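RcdA (Caulobacter vibrioides, PDB 3CTW) probably acts through protein binding, as an all-helical adaptor-like factor of the DUF1465 family whose helices pack into a bundle, with two copies in the assembly. Local coordinates at residues A[29-43]-A[122-136]. Sequence-based numbering, arbitrary orientation.
Sequences TFEEGMQLVEETAAY and LMNLLQRSERLYERV. With EDO (1,2-ethanediol), chain G.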
loop_
_atom_site.group_PDB
_atom_site.type_symbol
_atom_site.label_atom_id
_atom_site.label_comp_id
_atom_site.label_asym_id
_atom_site.label_seq_id
_atom_site.Cartn_x
_atom_site.Cartn_y
_atom_site.Cartn_z
ATOM N N THR A 29 8.519 -2.836 14.991
ATOM C CA THR A 29 8.151 -3.593 13.796
ATOM C C THR A 29 8.259 -2.762 12.508
ATOM O O THR A 29 8.367 -3.318 11.414
ATOM C CB THR A 29 6.744 -4.244 13.933
ATOM O OG1 THR A 29 6.472 -5.056 12.782
ATOM C CG2 THR A 29 5.699 -3.204 14.005
ATOM N N PHE A 30 8.244 -1.436 12.643
ATOM C CA PHE A 30 8.545 -0.543 11.518
ATOM C C PHE A 30 9.997 -0.690 11.071
ATOM O O PHE A 30 10.295 -0.675 9.872
ATOM C CB PHE A 30 8.282 0.919 11.891
ATOM C CG PHE A 30 8.493 1.882 10.749
ATOM C CD1 PHE A 30 7.481 2.121 9.841
ATOM C CD2 PHE A 30 9.697 2.554 10.583
ATOM C CE1 PHE A 30 7.657 2.998 8.785
ATOM C CE2 PHE A 30 9.874 3.430 9.527
ATOM C CZ PHE A 30 8.854 3.646 8.626
ATOM N N GLU A 31 10.896 -0.784 12.049
ATOM C CA GLU A 31 12.323 -0.915 11.782
ATOM C C GLU A 31 12.624 -2.265 11.143
ATOM O O GLU A 31 13.517 -2.375 10.293
ATOM C CB GLU A 31 13.135 -0.759 13.067
ATOM C CG GLU A 31 13.026 0.585 13.751
ATOM C CD GLU A 31 13.774 0.611 15.074
ATOM O OE1 GLU A 31 14.784 -0.122 15.209
ATOM O OE2 GLU A 31 13.345 1.359 15.979
ATOM N N GLU A 32 11.869 -3.289 11.547
ATOM C CA GLU A 32 12.005 -4.631 10.983
ATOM C C GLU A 32 11.539 -4.663 9.532
ATOM O O GLU A 32 12.148 -5.330 8.684
ATOM C CB GLU A 32 11.207 -5.651 11.801
ATOM C CG GLU A 32 11.396 -7.108 11.352
ATOM C CD GLU A 32 10.495 -8.082 12.094
ATOM O OE1 GLU A 32 10.738 -9.304 12.018
ATOM O OE2 GLU A 32 9.534 -7.623 12.749
ATOM N N GLY A 33 10.467 -3.920 9.259
ATOM C CA GLY A 33 9.881 -3.848 7.935
ATOM C C GLY A 33 10.767 -3.176 6.919
ATOM O O GLY A 33 10.909 -3.648 5.799
ATOM N N MET A 34 11.392 -2.091 7.341
ATOM C CA MET A 34 12.206 -1.291 6.457
ATOM C C MET A 34 13.557 -1.917 6.202
ATOM O O MET A 34 14.101 -1.790 5.105
ATOM C CB MET A 34 12.355 0.119 7.016
ATOM C CG MET A 34 11.013 0.795 7.247
ATOM S SD MET A 34 10.062 1.091 5.726
ATOM C CE MET A 34 10.942 2.488 5.041
ATOM N N GLN A 35 14.098 -2.602 7.210
ATOM C CA GLN A 35 15.392 -3.283 7.075
ATOM C C GLN A 35 15.293 -4.516 6.172
ATOM O O GLN A 35 16.203 -4.815 5.387
ATOM C CB GLN A 35 15.935 -3.671 8.446
ATOM C CG GLN A 35 17.339 -4.248 8.379
ATOM C CD GLN A 35 17.894 -4.624 9.708
ATOM O OE1 GLN A 35 18.577 -5.633 9.835
ATOM N NE2 GLN A 35 17.624 -3.805 10.719
ATOM N N LEU A 36 14.158 -5.202 6.271
ATOM C CA LEU A 36 13.919 -6.378 5.459
ATOM C C LEU A 36 13.826 -6.027 3.978
ATOM O O LEU A 36 14.372 -6.731 3.130
ATOM C CB LEU A 36 12.654 -7.108 5.917
ATOM C CG LEU A 36 12.769 -8.636 5.931
ATOM C CD1 LEU A 36 11.673 -9.193 6.814
ATOM C CD2 LEU A 36 12.712 -9.246 4.532
ATOM N N VAL A 37 13.158 -4.915 3.692
ATOM C CA VAL A 37 13.002 -4.421 2.350
ATOM C C VAL A 37 14.349 -3.979 1.782
ATOM O O VAL A 37 14.631 -4.203 0.592
ATOM C CB VAL A 37 11.978 -3.267 2.310
ATOM C CG1 VAL A 37 12.013 -2.545 0.973
ATOM C CG2 VAL A 37 10.572 -3.803 2.593
ATOM N N GLU A 38 15.186 -3.373 2.622
ATOM C CA GLU A 38 16.496 -2.918 2.167
ATOM C C GLU A 38 17.425 -4.095 1.879
ATOM O O GLU A 38 18.159 -4.080 0.892
ATOM C CB GLU A 38 17.155 -1.951 3.152
ATOM C CG GLU A 38 18.279 -1.161 2.500
ATOM C CD GLU A 38 18.890 -0.143 3.433
ATOM O OE1 GLU A 38 19.084 -0.489 4.620
ATOM O OE2 GLU A 38 19.174 0.987 2.976
ATOM N N GLU A 39 17.356 -5.128 2.714
ATOM C CA GLU A 39 18.182 -6.318 2.516
ATOM C C GLU A 39 17.710 -7.176 1.330
ATOM O O GLU A 39 18.504 -7.905 0.728
ATOM C CB GLU A 39 18.242 -7.160 3.793
ATOM C CG GLU A 39 19.026 -6.549 4.927
ATOM C CD GLU A 39 19.185 -7.511 6.102
ATOM O OE1 GLU A 39 18.893 -7.104 7.248
ATOM O OE2 GLU A 39 19.577 -8.683 5.876
ATOM N N THR A 40 16.424 -7.082 1.005
ATOM C CA THR A 40 15.845 -7.863 -0.070
ATOM C C THR A 40 16.279 -7.322 -1.430
ATOM O O THR A 40 16.739 -8.072 -2.285
ATOM C CB THR A 40 14.326 -7.881 0.046
ATOM O OG1 THR A 40 13.975 -8.552 1.257
ATOM C CG2 THR A 40 13.692 -8.602 -1.134
ATOM N N ALA A 41 16.146 -6.012 -1.611
ATOM C CA ALA A 41 16.520 -5.365 -2.858
ATOM C C ALA A 41 18.022 -5.442 -3.077
ATOM O O ALA A 41 18.473 -5.496 -4.209
ATOM C CB ALA A 41 16.052 -3.919 -2.863
ATOM N N ALA A 42 18.796 -5.457 -1.997
ATOM C CA ALA A 42 20.249 -5.610 -2.079
ATOM C C ALA A 42 20.652 -7.039 -2.474
ATOM O O ALA A 42 21.643 -7.248 -3.180
ATOM C CB ALA A 42 20.902 -5.213 -0.751
ATOM N N TYR A 43 19.849 -8.002 -2.038
ATOM C CA TYR A 43 20.082 -9.399 -2.349
ATOM C C TYR A 43 19.645 -9.739 -3.775
ATOM O O TYR A 43 20.411 -10.309 -4.539
ATOM C CB TYR A 43 19.367 -10.294 -1.330
ATOM C CG TYR A 43 19.452 -11.770 -1.646
ATOM C CD1 TYR A 43 20.618 -12.488 -1.399
ATOM C CD2 TYR A 43 18.366 -12.451 -2.197
ATOM C CE1 TYR A 43 20.703 -13.847 -1.692
ATOM C CE2 TYR A 43 18.444 -13.813 -2.496
ATOM C CZ TYR A 43 19.614 -14.503 -2.234
ATOM O OH TYR A 43 19.693 -15.840 -2.539
ATOM N N LEU A 122 17.779 -16.377 -0.209
ATOM C CA LEU A 122 16.361 -16.211 -0.524
ATOM C C LEU A 122 15.513 -16.907 0.529
ATOM O O LEU A 122 14.502 -16.367 0.968
ATOM C CB LEU A 122 16.044 -16.775 -1.913
ATOM C CG LEU A 122 14.814 -16.337 -2.734
ATOM C CD1 LEU A 122 13.466 -16.645 -2.056
ATOM C CD2 LEU A 122 14.903 -14.864 -3.040
ATOM N N MET A 123 15.952 -18.090 0.949
ATOM C CA MET A 123 15.237 -18.852 1.941
ATOM C C MET A 123 15.142 -18.110 3.275
ATOM O O MET A 123 14.096 -18.140 3.913
ATOM C CB MET A 123 15.875 -20.221 2.123
ATOM C CG MET A 123 14.963 -21.191 2.812
ATOM S SD MET A 123 13.716 -21.831 1.673
ATOM C CE MET A 123 14.683 -23.083 0.821
ATOM N N ASN A 124 16.223 -17.426 3.669
ATOM C CA ASN A 124 16.258 -16.660 4.925
ATOM C C ASN A 124 15.285 -15.476 4.920
ATOM O O ASN A 124 14.499 -15.293 5.850
ATOM C CB ASN A 124 17.666 -16.123 5.207
ATOM C CG ASN A 124 18.663 -17.206 5.585
ATOM O OD1 ASN A 124 18.285 -18.295 6.015
ATOM N ND2 ASN A 124 19.956 -16.890 5.449
ATOM N N LEU A 125 15.352 -14.670 3.859
ATOM C CA LEU A 125 14.511 -13.483 3.708
ATOM C C LEU A 125 13.041 -13.850 3.618
ATOM O O LEU A 125 12.182 -13.085 4.040
ATOM C CB LEU A 125 14.907 -12.697 2.456
ATOM C CG LEU A 125 16.294 -12.080 2.399
ATOM C CD1 LEU A 125 16.592 -11.671 0.985
ATOM C CD2 LEU A 125 16.414 -10.903 3.332
ATOM N N LEU A 126 12.755 -15.021 3.070
ATOM C CA LEU A 126 11.391 -15.501 2.976
ATOM C C LEU A 126 10.836 -15.886 4.345
ATOM O O LEU A 126 9.671 -15.626 4.651
ATOM C CB LEU A 126 11.326 -16.685 2.017
ATOM C CG LEU A 126 9.974 -17.067 1.426
ATOM C CD1 LEU A 126 9.288 -15.936 0.656
ATOM C CD2 LEU A 126 10.194 -18.253 0.499
ATOM N N GLN A 127 11.696 -16.468 5.177
ATOM C CA GLN A 127 11.326 -16.857 6.533
ATOM C C GLN A 127 11.191 -15.646 7.457
ATOM O O GLN A 127 10.373 -15.643 8.369
ATOM C CB GLN A 127 12.343 -17.849 7.093
ATOM C CG GLN A 127 12.314 -19.203 6.411
ATOM C CD GLN A 127 13.418 -20.122 6.892
ATOM O OE1 GLN A 127 14.176 -20.670 6.095
ATOM N NE2 GLN A 127 13.515 -20.292 8.202
ATOM N N ARG A 128 11.991 -14.613 7.200
ATOM C CA ARG A 128 11.930 -13.368 7.975
ATOM C C ARG A 128 10.666 -12.605 7.621
ATOM O O ARG A 128 10.009 -12.032 8.509
ATOM C CB ARG A 128 13.163 -12.473 7.739
ATOM C CG ARG A 128 14.486 -13.054 8.231
ATOM C CD ARG A 128 15.682 -12.294 7.649
ATOM N NE ARG A 128 15.744 -10.895 8.074
ATOM C CZ ARG A 128 16.580 -9.989 7.559
ATOM N NH1 ARG A 128 17.431 -10.316 6.601
ATOM N NH2 ARG A 128 16.570 -8.742 7.999
ATOM N N SER A 129 10.314 -12.619 6.330
ATOM C CA SER A 129 9.119 -11.921 5.839
ATOM C C SER A 129 7.824 -12.541 6.347
ATOM O O SER A 129 6.841 -11.842 6.567
ATOM C CB SER A 129 9.090 -11.871 4.313
ATOM O OG SER A 129 8.988 -13.165 3.736
ATOM N N GLU A 130 7.840 -13.856 6.529
ATOM C CA GLU A 130 6.696 -14.565 7.062
ATOM C C GLU A 130 6.466 -14.184 8.513
ATOM O O GLU A 130 5.328 -13.991 8.929
ATOM C CB GLU A 130 6.886 -16.073 6.927
ATOM C CG GLU A 130 6.623 -16.600 5.526
ATOM C CD GLU A 130 7.052 -18.035 5.353
ATOM O OE1 GLU A 130 7.159 -18.743 6.379
ATOM O OE2 GLU A 130 7.287 -18.451 4.195
ATOM N N ARG A 131 7.551 -14.083 9.280
ATOM C CA ARG A 131 7.481 -13.715 10.693
ATOM C C ARG A 131 7.106 -12.252 10.869
ATOM O O ARG A 131 6.454 -11.879 11.845
ATOM C CB ARG A 131 8.802 -14.031 11.405
ATOM C CG ARG A 131 8.852 -15.431 11.918
ATOM C CD ARG A 131 10.048 -15.636 12.819
ATOM N NE ARG A 131 11.218 -16.088 12.077
ATOM C CZ ARG A 131 12.179 -15.292 11.619
ATOM N NH1 ARG A 131 12.136 -13.976 11.824
ATOM N NH2 ARG A 131 13.197 -15.818 10.957
ATOM N N LEU A 132 7.496 -11.442 9.893
ATOM C CA LEU A 132 7.151 -10.029 9.883
ATOM C C LEU A 132 5.676 -9.825 9.519
ATOM O O LEU A 132 5.010 -8.954 10.082
ATOM C CB LEU A 132 8.060 -9.270 8.912
ATOM C CG LEU A 132 7.719 -7.797 8.619
ATOM C CD1 LEU A 132 7.889 -6.906 9.844
ATOM C CD2 LEU A 132 8.569 -7.299 7.471
ATOM N N TYR A 133 5.185 -10.659 8.608
ATOM C CA TYR A 133 3.830 -10.551 8.109
ATOM C C TYR A 133 2.775 -10.795 9.184
ATOM O O TYR A 133 1.876 -9.973 9.378
ATOM C CB TYR A 133 3.619 -11.515 6.944
ATOM C CG TYR A 133 2.290 -11.337 6.261
ATOM C CD1 TYR A 133 2.106 -10.332 5.314
ATOM C CD2 TYR A 133 1.210 -12.168 6.563
ATOM C CE1 TYR A 133 0.883 -10.155 4.691
ATOM C CE2 TYR A 133 -0.012 -11.999 5.944
ATOM C CZ TYR A 133 -0.170 -10.991 5.007
ATOM O OH TYR A 133 -1.380 -10.809 4.378
ATOM N N GLU A 134 2.891 -11.924 9.877
ATOM C CA GLU A 134 1.948 -12.275 10.930
ATOM C C GLU A 134 2.130 -11.401 12.166
ATOM O O GLU A 134 1.198 -11.202 12.941
ATOM C CB GLU A 134 2.037 -13.763 11.284
ATOM C CG GLU A 134 3.441 -14.298 11.515
ATOM C CD GLU A 134 3.492 -15.823 11.523
ATOM O OE1 GLU A 134 2.412 -16.459 11.501
ATOM O OE2 GLU A 134 4.607 -16.392 11.554
ATOM N N ARG A 135 3.330 -10.863 12.323
ATOM C CA ARG A 135 3.624 -9.902 13.381
ATOM C C ARG A 135 2.835 -8.628 13.118
ATOM O O ARG A 135 2.360 -7.977 14.046
ATOM C CB ARG A 135 5.112 -9.574 13.379
ATOM C CG ARG A 135 5.630 -8.993 14.661
ATOM C CD ARG A 135 6.259 -10.068 15.541
ATOM N NE ARG A 135 7.235 -10.915 14.844
ATOM C CZ ARG A 135 8.470 -10.542 14.492
ATOM N NH1 ARG A 135 8.910 -9.322 14.759
ATOM N NH2 ARG A 135 9.275 -11.394 13.869
ATOM N N VAL A 136 2.708 -8.270 11.845
ATOM C CA VAL A 136 1.914 -7.116 11.447
ATOM C C VAL A 136 0.418 -7.438 11.463
ATOM O O VAL A 136 -0.392 -6.629 11.919
ATOM C CB VAL A 136 2.347 -6.578 10.066
ATOM C CG1 VAL A 136 1.323 -5.590 9.514
ATOM C CG2 VAL A 136 3.724 -5.926 10.171
HETATM C C1 EDO G . 19.179 -13.256 3.957
HETATM O O1 EDO G . 18.991 -13.170 5.385
HETATM C C2 EDO G . 20.655 -13.322 3.559
HETATM O O2 EDO G . 21.029 -12.103 2.900
HETATM O O HOH W 1 14.676 -7.265 9.959
#
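The guanidinium of Arg128 has Leu36 CG over one face, offset toward the rim, while its edge takes the carboxylate of Glu39 and a water. Arg128 NH1 reaches Glu39 OE2 at 2.8 Å and NH2 reaches Glu39 OE1 at 2.9 Å, an end-on, two-pronged salt bridge. The oxygens lie close to the guanidinium plane, but the carboxylate is turned 49° against it and is met from above its own plane. A bend at chi3 in an otherwise extended arginine carries its head across Glu39 at about a right angle. A second bridge, Glu32 OE2 to Arg135 NH1 at 2.7 Å, has its planes 27° apart and only a weak additional bond from NH2 to OE1. Long, flexible arginine and glutamate chains suit this margin, where they can span the gap and pair their charges.

Alongside the bridges, leucines mesh as knobs into holes, their branched apolar ends filling the buried seam. Leu36 enters the hole formed by Leu125, Arg128, Ser129 and Leu132, its CD1 meeting Leu132 CD2 tip to tip at 3.7 Å. Leu132 CD2 also lies 3.7 Å from Gly33 CA, packing against bare backbone. Beyond the Glu39 bridge, Tyr43 offers apolar ring carbons to Leu122 and Leu125, while its hydroxyl is hydrogen-bonded to Asp51.

Segments 29-43 and 122-136 run nearly antiparallel (150°) in a helical bundle; helix 57-88 touches Thr40 and Ser129. The chemistry implies an interface joined by interlocking leucines, with acids of one helix matched to arginines of the other along its more exposed margin.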